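Side-chain contact in glycosyl hydrolase, family 38 (Enterococcus faecalis, PDB 5KBP), which probably hydrolyses alpha-mannosidic linkages, as glycosyl hydrolases of family 38 generally do with the help of a bound metal ion: residues G566-G569 with F574-P577. Residues are numbered along the deposited sequence; the frame is centred on the assembly and turned at random.
Sequences GDIG and FFKP
OD1 of D567 takes two backbone N-H groups at once, and it illustrates how a single carboxylate oxygen can tie the two arms of a loop together. F575 N reaches OD1 of D567 at 2.9 Å in an almost straight bond (173°), while G569 N, 3.1 Å from the same OD1, closes an Asx turn in the carboxylate's own arm. The two donors lie on opposite faces of the carboxylate plane, which, with a salt bridge from R752 to the second oxygen, OD2, should help hold the group in place. With CG anti to the backbone N (chi1 -179°), D567 extends across to the other arm; the pairing with R752 probably favours its ionised form. A second backbone bond, I568 N to F575 O at 2.9 Å, runs back across the pair, and CA of D567 directs a C-H at the same carbonyl oxygen.

Side chains then fill in around this polar centre. The F574 ring lies obliquely against the D567 carboxylate, their planes 50° apart, with CD1 of F574 3.2 Å from CG of D567. I568 sends CG1 to the edge of the F575 ring, 3.8 Å from CD2, and its CD1 on to CB of P577. The proline ring rests its CD on the carbonyl of G566, whose oxygen also receives the CA-H of K576.

The first arm starts at the last residue of strand 555-566, and both lie in the connection leading to strand 583-584, its neighbour in an antiparallel sheet of the family 38 C-terminal domain. D567 hydrogen-bonds through its backbone with D671, just before strand 672-679, and R752 belongs to strand 745-753 of the same sheet.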
loop_
_atom_site.group_PDB
_atom_site.type_symbol
_atom_site.label_atom_id
_atom_site.label_comp_id
_atom_site.label_asym_id
_atom_site.label_seq_id
_atom_site.Cartn_x
_atom_site.Cartn_y
_atom_site.Cartn_z
ATOM N N GLY A 566 -9.714 26.425 -16.418
ATOM C CA GLY A 566 -9.886 26.233 -14.996
ATOM C C GLY A 566 -10.930 25.179 -14.684
ATOM O O GLY A 566 -11.771 24.821 -15.509
ATOM N N ASP A 567 -10.867 24.667 -13.458
ATOM C CA ASP A 567 -11.840 23.681 -12.997
ATOM C C ASP A 567 -12.032 23.881 -11.502
ATOM O O ASP A 567 -11.117 23.613 -10.716
ATOM C CB ASP A 567 -11.385 22.259 -13.311
ATOM C CG ASP A 567 -12.386 21.212 -12.859
ATOM O OD1 ASP A 567 -13.549 21.574 -12.586
ATOM O OD2 ASP A 567 -12.015 20.022 -12.791
ATOM N N ILE A 568 -13.215 24.351 -11.114
ATOM C CA ILE A 568 -13.529 24.585 -9.711
ATOM C C ILE A 568 -14.616 23.612 -9.277
ATOM O O ILE A 568 -15.470 23.942 -8.444
ATOM C CB ILE A 568 -13.949 26.046 -9.467
ATOM C CG1 ILE A 568 -15.111 26.433 -10.384
ATOM C CG2 ILE A 568 -12.764 26.980 -9.679
ATOM C CD1 ILE A 568 -15.625 27.836 -10.151
ATOM N N GLY A 569 -14.592 22.406 -9.837
ATOM C CA GLY A 569 -15.544 21.382 -9.460
ATOM C C GLY A 569 -15.021 20.470 -8.369
ATOM O O GLY A 569 -14.560 20.937 -7.323
ATOM N N PHE A 574 -16.619 18.232 -13.524
ATOM C CA PHE A 574 -15.848 19.359 -14.026
ATOM C C PHE A 574 -16.752 20.576 -14.157
ATOM O O PHE A 574 -17.903 20.463 -14.588
ATOM C CB PHE A 574 -15.219 19.023 -15.382
ATOM C CG PHE A 574 -14.707 20.224 -16.136
ATOM C CD1 PHE A 574 -13.440 20.725 -15.889
ATOM C CD2 PHE A 574 -15.484 20.841 -17.107
ATOM C CE1 PHE A 574 -12.960 21.823 -16.582
ATOM C CE2 PHE A 574 -15.010 21.941 -17.805
ATOM C CZ PHE A 574 -13.746 22.432 -17.541
ATOM N N PHE A 575 -16.224 21.742 -13.788
ATOM C CA PHE A 575 -16.971 22.988 -13.937
ATOM C C PHE A 575 -15.979 24.117 -14.172
ATOM O O PHE A 575 -15.182 24.440 -13.284
ATOM C CB PHE A 575 -17.840 23.268 -12.714
ATOM C CG PHE A 575 -18.686 24.504 -12.849
ATOM C CD1 PHE A 575 -19.869 24.475 -13.572
ATOM C CD2 PHE A 575 -18.298 25.696 -12.261
ATOM C CE1 PHE A 575 -20.648 25.609 -13.702
ATOM C CE2 PHE A 575 -19.074 26.835 -12.387
ATOM C CZ PHE A 575 -20.251 26.791 -13.108
ATOM N N LYS A 576 -16.036 24.715 -15.353
ATOM C CA LYS A 576 -15.159 25.831 -15.681
ATOM C C LYS A 576 -15.651 27.098 -14.992
ATOM O O LYS A 576 -16.858 27.368 -14.999
ATOM C CB LYS A 576 -15.113 26.044 -17.193
ATOM C CG LYS A 576 -14.202 27.171 -17.647
ATOM C CD LYS A 576 -14.358 27.429 -19.138
ATOM C CE LYS A 576 -15.781 27.852 -19.478
ATOM N NZ LYS A 576 -15.949 28.127 -20.932
ATOM N N PRO A 577 -14.765 27.879 -14.372
ATOM C CA PRO A 577 -15.186 29.167 -13.810
ATOM C C PRO A 577 -15.818 30.050 -14.877
ATOM O O PRO A 577 -15.470 29.985 -16.058
ATOM C CB PRO A 577 -13.882 29.770 -13.270
ATOM C CG PRO A 577 -12.778 28.942 -13.868
ATOM C CD PRO A 577 -13.355 27.583 -14.076
#